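Local atomic coordinates of extracellular ligand-binding receptor (Desulfohalobium retbaense DSM 5692, PDB entry 5ERE), a protein that probably senses small solutes outside the cell, binding ketoleucine in a leucine-binding-protein-like part and cytosine in a tandem PAS-type sensor part, and also holds calcium. Residues A[352-357]-A[365-370]; A[381-386]-A[390-395]; A[440-443]-A[449-452]. All blocks are in the same frame, centred on the assembly; numbering follows the deposited sequence.

All three contacts belong to the cytosine-binding sensor part of the chain. Contact 1 lies toward its surface, where the end of helix 324-357 runs beside helix 362-374 and a single isoleucine does most of the joining by apolar touch. Contacts 2 and 3 are buried hairpin pairings within one antiparallel sheet, held chiefly by backbone hydrogen bonds; strands 378-385 and 449-457 lie next to each other in that sheet and so join the two hairpins. Contact 2 sends V382 into the cytosine pocket, whereas contact 3 stands farther from the ligand and ends in an aromatic pair. Both helices of contact 1 pack on the sheet.

Contact 1 (A[352-357]-A[365-370]); sequences EQLSTT and SAILET
I367 is the residue on helix 365-370 that reaches across to helix 352-357, where Q353, L354 and T357 receive it. Two residues ahead of it, S365 turns its CB the other way, and its hydroxyl is hydrogen-bonded to G361 O and to the ND2 of N392. At I367 the helices meet. Its CG1 stands anti to the carbonyl carbon (chi1 -69°) and the chain then runs on extended, which carries CD1 out between the three partners. The tip of the side chain meets T357 tip to tip, with I367 CD1 3.7 Å from T357 CG2. Lower down, I367 CG1 slides past Q353 and lies 3.6 Å from the amide oxygen OE1, while Q353 CB backs up CD1. The other branch, I367 CG2, lies 3.9 Å from L354 CG, while I367 CD1 also reaches L354 CD2 at 3.9 Å. Both methyl ends of the isoleucine are therefore used, and the touch is largely apolar, though two oxygens, Q353 OE1 and T357 OG1, also lie against it. L368 comes next and packs on the sheet, touching C381 among others. The two short segments run nearly antiparallel, at 162°, with their axes 10.2 Å apart, a wide spacing that fits a contact carried by one long side chain. L354 and L368 both rest on T383 of strand 378-385 and on V453 of strand 449-457, and S355 OG is hydrogen-bonded to F443 O, so the two helices lie side by side over the antiparallel sheet of the sensor domain.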
# COMPACT_ATOMS: atom_id res chain seq x y z
N GLU A 352 30.82 -14.84 20.51
CA GLU A 352 31.44 -16.15 20.65
C GLU A 352 32.80 -16.10 19.99
O GLU A 352 33.78 -16.52 20.58
CB GLU A 352 30.57 -17.25 20.04
N GLN A 353 32.85 -15.51 18.81
CA GLN A 353 34.10 -15.40 18.05
C GLN A 353 35.12 -14.47 18.72
O GLN A 353 36.32 -14.74 18.70
CB GLN A 353 33.81 -14.89 16.64
CG GLN A 353 33.02 -15.83 15.76
CD GLN A 353 32.53 -15.13 14.50
OE1 GLN A 353 33.31 -14.51 13.78
NE2 GLN A 353 31.22 -15.19 14.26
N LEU A 354 34.66 -13.39 19.34
CA LEU A 354 35.60 -12.42 19.90
C LEU A 354 36.30 -12.96 21.14
O LEU A 354 37.27 -12.37 21.65
CB LEU A 354 34.90 -11.11 20.21
CG LEU A 354 34.52 -10.28 18.98
CD1 LEU A 354 33.35 -9.37 19.36
CD2 LEU A 354 35.73 -9.49 18.46
N SER A 355 35.82 -14.11 21.62
CA SER A 355 36.38 -14.76 22.79
C SER A 355 37.88 -15.09 22.66
O SER A 355 38.63 -14.94 23.63
CB SER A 355 35.60 -16.04 23.09
OG SER A 355 36.14 -16.70 24.23
N THR A 356 38.29 -15.54 21.47
CA THR A 356 39.68 -15.92 21.19
C THR A 356 40.54 -14.76 20.66
O THR A 356 41.75 -14.73 20.87
CB THR A 356 39.72 -17.06 20.15
OG1 THR A 356 39.10 -16.62 18.94
CG2 THR A 356 38.99 -18.29 20.63
N THR A 357 39.91 -13.82 19.96
CA THR A 357 40.60 -12.71 19.30
C THR A 357 40.87 -11.50 20.20
O THR A 357 41.81 -10.74 19.97
CB THR A 357 39.78 -12.22 18.09
OG1 THR A 357 38.61 -11.51 18.54
CG2 THR A 357 39.33 -13.39 17.23
N SER A 365 38.57 -6.67 14.24
CA SER A 365 38.02 -5.84 13.19
C SER A 365 37.29 -6.63 12.12
O SER A 365 36.28 -6.17 11.60
CB SER A 365 39.13 -5.02 12.55
OG SER A 365 39.52 -3.97 13.43
N ALA A 366 37.81 -7.82 11.79
CA ALA A 366 37.22 -8.68 10.76
C ALA A 366 35.86 -9.24 11.18
O ALA A 366 34.94 -9.40 10.37
CB ALA A 366 38.18 -9.85 10.43
N ILE A 367 35.76 -9.60 12.45
CA ILE A 367 34.50 -10.03 13.04
C ILE A 367 33.51 -8.87 12.91
O ILE A 367 32.39 -9.05 12.42
CB ILE A 367 34.73 -10.49 14.48
CG1 ILE A 367 35.55 -11.80 14.43
CG2 ILE A 367 33.42 -10.69 15.23
CD1 ILE A 367 36.19 -12.22 15.75
N LEU A 368 33.96 -7.67 13.26
CA LEU A 368 33.12 -6.48 13.20
C LEU A 368 32.67 -6.16 11.77
O LEU A 368 31.50 -5.87 11.54
CB LEU A 368 33.84 -5.27 13.80
CG LEU A 368 33.93 -5.21 15.35
CD1 LEU A 368 34.62 -3.93 15.79
CD2 LEU A 368 32.55 -5.33 16.05
N GLU A 369 33.60 -6.26 10.81
CA GLU A 369 33.27 -5.94 9.44
C GLU A 369 32.21 -6.86 8.89
O GLU A 369 31.37 -6.44 8.10
CB GLU A 369 34.53 -6.03 8.57
CG GLU A 369 35.50 -4.93 8.87
CD GLU A 369 35.11 -3.66 8.22
OE1 GLU A 369 34.12 -3.70 7.47
OE2 GLU A 369 35.81 -2.63 8.39
N THR A 370 32.31 -8.13 9.23
CA THR A 370 31.33 -9.14 8.82
C THR A 370 29.96 -8.89 9.55
O THR A 370 28.91 -8.87 8.93
CB THR A 370 31.86 -10.55 9.13
OG1 THR A 370 33.03 -10.80 8.35
CG2 THR A 370 30.83 -11.64 8.86

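Contact 2 (A[381-386]-A[390-395]); sequences CVTVDA and IVNVAP. With CYT (6-aminopyrimidin-2(1H)-one), chain C.
C381 O is gripped twice by the facing strand: A394 N gives it a hydrogen bond of 2.8 Å in the carbonyl plane, and V393 CA adds a CA-H...O contact at 3.1 Å. C381 N returns a bond to A394 O, completing the pair. Farther along, N392 O takes the N-H of T383, whose own O accepts V391 N at 3.0 Å in a fairly straight bond (168°). V391 and N392 thus both face T383, a classic beta bulge. T383 OG1, held between backbone N and carbonyl carbon (chi1 55°), sits 3.2 Å from N392 CB and close to V391 CG2, and is hydrogen-bonded to L359 O. On the other face V382 CG1 meets V393 CG2 at 3.7 Å, V382 CB rests on I390 CG2, and V382 CG2 lies 3.9 Å from cytosine C5. With only a CB in place of V382's two methyls, as in an alanine here, V393 CG2 and the cytosine ring would probably lose an apolar neighbour and a gap would open between them. The pairing is a bulged antiparallel hairpin within the sheet of the PAS-type sensor domain, one face turned to helix 362-374 and the other placing V382 in the wall of the cytosine pocket, whose ligand E431, Q409 and V430 hold by hydrogen bonds.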
# COMPACT_ATOMS: atom_id res chain seq x y z
N CYS A 381 29.03 -1.10 14.11
CA CYS A 381 29.31 -2.12 15.10
C CYS A 381 30.58 -1.78 15.85
O CYS A 381 31.58 -1.36 15.25
CB CYS A 381 29.45 -3.51 14.44
SG CYS A 381 28.05 -4.05 13.43
N VAL A 382 30.54 -1.96 17.16
CA VAL A 382 31.69 -1.68 17.99
C VAL A 382 31.97 -2.78 18.98
O VAL A 382 31.09 -3.62 19.31
CB VAL A 382 31.54 -0.37 18.76
CG1 VAL A 382 31.33 0.79 17.82
CG2 VAL A 382 30.39 -0.46 19.77
N THR A 383 33.20 -2.77 19.48
CA THR A 383 33.52 -3.49 20.69
C THR A 383 33.83 -2.45 21.74
O THR A 383 34.27 -1.35 21.41
CB THR A 383 34.70 -4.46 20.51
OG1 THR A 383 35.84 -3.76 19.99
CG2 THR A 383 34.29 -5.58 19.58
N VAL A 384 33.57 -2.84 22.98
CA VAL A 384 33.61 -1.99 24.17
C VAL A 384 34.28 -2.77 25.30
O VAL A 384 33.82 -3.87 25.64
CB VAL A 384 32.18 -1.56 24.62
CG1 VAL A 384 32.24 -0.63 25.83
CG2 VAL A 384 31.43 -0.91 23.47
N ASP A 385 35.34 -2.23 25.88
CA ASP A 385 36.09 -2.98 26.91
C ASP A 385 35.45 -2.94 28.30
O ASP A 385 34.42 -2.28 28.54
CB ASP A 385 37.56 -2.48 26.99
CG ASP A 385 37.70 -1.04 27.51
OD1 ASP A 385 36.79 -0.52 28.20
OD2 ASP A 385 38.75 -0.42 27.22
N ALA A 386 36.09 -3.66 29.23
CA ALA A 386 35.55 -3.84 30.58
C ALA A 386 35.35 -2.51 31.31
O ALA A 386 34.66 -2.46 32.33
CB ALA A 386 36.47 -4.78 31.37
N ILE A 390 34.78 2.40 24.01
CA ILE A 390 34.78 1.85 22.67
C ILE A 390 36.22 1.70 22.20
O ILE A 390 36.97 2.68 22.21
CB ILE A 390 34.00 2.74 21.69
CG1 ILE A 390 32.53 2.84 22.14
CG2 ILE A 390 34.08 2.16 20.30
CD1 ILE A 390 31.68 3.75 21.28
N VAL A 391 36.58 0.48 21.79
CA VAL A 391 37.96 0.16 21.44
C VAL A 391 38.10 -0.32 20.00
O VAL A 391 39.20 -0.52 19.54
CB VAL A 391 38.54 -0.93 22.38
CG1 VAL A 391 38.56 -0.44 23.82
CG2 VAL A 391 37.77 -2.25 22.26
N ASN A 392 36.99 -0.50 19.29
CA ASN A 392 37.06 -0.87 17.89
C ASN A 392 35.69 -0.61 17.24
O ASN A 392 34.68 -0.53 17.93
CB ASN A 392 37.52 -2.33 17.73
CG ASN A 392 38.12 -2.62 16.35
OD1 ASN A 392 38.20 -1.75 15.50
ND2 ASN A 392 38.57 -3.87 16.13
N VAL A 393 35.67 -0.42 15.92
CA VAL A 393 34.45 -0.12 15.18
C VAL A 393 34.56 -0.52 13.72
O VAL A 393 35.62 -0.38 13.13
CB VAL A 393 34.09 1.38 15.25
CG1 VAL A 393 35.20 2.25 14.62
CG2 VAL A 393 32.74 1.67 14.57
N ALA A 394 33.46 -0.99 13.15
CA ALA A 394 33.28 -1.10 11.73
C ALA A 394 31.93 -0.51 11.37
O ALA A 394 30.96 -0.72 12.08
CB ALA A 394 33.37 -2.56 11.26
N PRO A 395 31.83 0.22 10.24
CA PRO A 395 32.86 0.64 9.28
C PRO A 395 33.92 1.50 9.88
O PRO A 395 33.65 2.25 10.82
CB PRO A 395 32.06 1.43 8.26
CG PRO A 395 30.74 0.85 8.32
CD PRO A 395 30.51 0.64 9.78
N3 CYT C . 27.50 4.05 20.15
C4 CYT C . 27.64 2.76 19.85
N1 CYT C . 26.79 3.44 22.34
C2 CYT C . 27.07 4.43 21.39
O2 CYT C . 26.90 5.63 21.69
N4 CYT C . 28.08 2.45 18.59
C5 CYT C . 27.36 1.73 20.80
C6 CYT C . 26.94 2.10 22.03

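Contact 3 (A[440-443]-A[449-452]); sequences HPVF and FIGS
F449 folds its side chain against P441 and F443. CG lies anti to the backbone N (chi1 176°), which lays the ring back along the first strand. F449 CB lies against F443 CD2 and CE2. Next, F449 CD1 comes within 4.0 Å of F443 CE2, which approaches near the plane of the F449 ring, and it passes beside V442 O. Farther out, F449 CE1 meets P441 CB at 3.8 Å, again at the ring's edge and in its plane. One face of the ring is covered by G451 N, 3.6 Å above the plane and over its centre; the ring also stacks with H419. Away from that ring, V442 and I450 cross obliquely, with V442 CG1 3.6 Å from I450 CD1. Two hydrogen bonds fasten the backbones: I450 N gives V442 O an almost straight one of 2.9 Å (173°), and V442 N gives one of 2.8 Å to G451 O. P441 pairs with S452 but F443 with F449, so the second strand carries one extra residue, and G451 has backbone angles that call for glycine. The S452 hydroxyl adds a polar tie to E439, a cytosine-pocket residue within the same hairpin, while H440 NE2 ties it to D344 of the long helix. Backbone bonds and apolar side chains thus make the join, and the buried polar ends of S452 and H440 are satisfied by these partners.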
# COMPACT_ATOMS: atom_id res chain seq x y z
N HIS A 440 25.95 -7.76 23.29
CA HIS A 440 26.20 -9.02 23.99
C HIS A 440 27.54 -8.94 24.70
O HIS A 440 28.50 -8.37 24.17
CB HIS A 440 26.18 -10.21 23.03
CG HIS A 440 24.80 -10.65 22.63
ND1 HIS A 440 24.31 -11.90 22.93
CD2 HIS A 440 23.82 -9.99 21.98
CE1 HIS A 440 23.08 -12.00 22.45
NE2 HIS A 440 22.76 -10.86 21.87
N PRO A 441 27.61 -9.52 25.90
CA PRO A 441 28.89 -9.61 26.59
C PRO A 441 29.82 -10.60 25.93
O PRO A 441 29.39 -11.57 25.28
CB PRO A 441 28.51 -10.09 28.00
CG PRO A 441 27.28 -10.91 27.78
CD PRO A 441 26.54 -10.23 26.65
N VAL A 442 31.10 -10.34 26.11
CA VAL A 442 32.16 -11.20 25.61
C VAL A 442 33.01 -11.75 26.74
O VAL A 442 33.46 -11.01 27.60
CB VAL A 442 33.08 -10.45 24.63
CG1 VAL A 442 34.18 -11.39 24.13
CG2 VAL A 442 32.27 -9.85 23.49
N PHE A 443 33.30 -13.05 26.67
CA PHE A 443 34.13 -13.71 27.67
C PHE A 443 35.33 -14.39 27.01
O PHE A 443 35.18 -15.00 25.94
CB PHE A 443 33.32 -14.74 28.47
CG PHE A 443 32.03 -14.19 29.03
CD1 PHE A 443 30.88 -14.17 28.26
CD2 PHE A 443 31.98 -13.69 30.31
CE1 PHE A 443 29.71 -13.65 28.76
CE2 PHE A 443 30.82 -13.18 30.82
CZ PHE A 443 29.68 -13.16 30.04
N PHE A 449 35.12 -12.04 31.88
CA PHE A 449 34.45 -10.96 31.16
C PHE A 449 35.45 -9.95 30.64
O PHE A 449 36.27 -9.44 31.39
CB PHE A 449 33.44 -10.27 32.09
CG PHE A 449 32.75 -9.07 31.49
CD1 PHE A 449 31.72 -9.24 30.58
CD2 PHE A 449 33.10 -7.79 31.85
CE1 PHE A 449 31.08 -8.16 30.03
CE2 PHE A 449 32.46 -6.70 31.31
CZ PHE A 449 31.44 -6.88 30.39
N ILE A 450 35.38 -9.64 29.34
CA ILE A 450 36.33 -8.71 28.75
C ILE A 450 35.65 -7.51 28.07
O ILE A 450 36.32 -6.63 27.57
CB ILE A 450 37.24 -9.44 27.76
CG1 ILE A 450 36.47 -9.99 26.56
CG2 ILE A 450 37.94 -10.59 28.48
CD1 ILE A 450 37.40 -10.58 25.48
N GLY A 451 34.32 -7.46 28.08
CA GLY A 451 33.60 -6.34 27.49
C GLY A 451 32.43 -6.80 26.67
O GLY A 451 31.79 -7.81 26.98
N SER A 452 32.15 -6.09 25.58
CA SER A 452 30.92 -6.34 24.86
C SER A 452 31.04 -5.99 23.40
O SER A 452 31.90 -5.21 23.01
CB SER A 452 29.76 -5.56 25.48
OG SER A 452 30.03 -4.16 25.46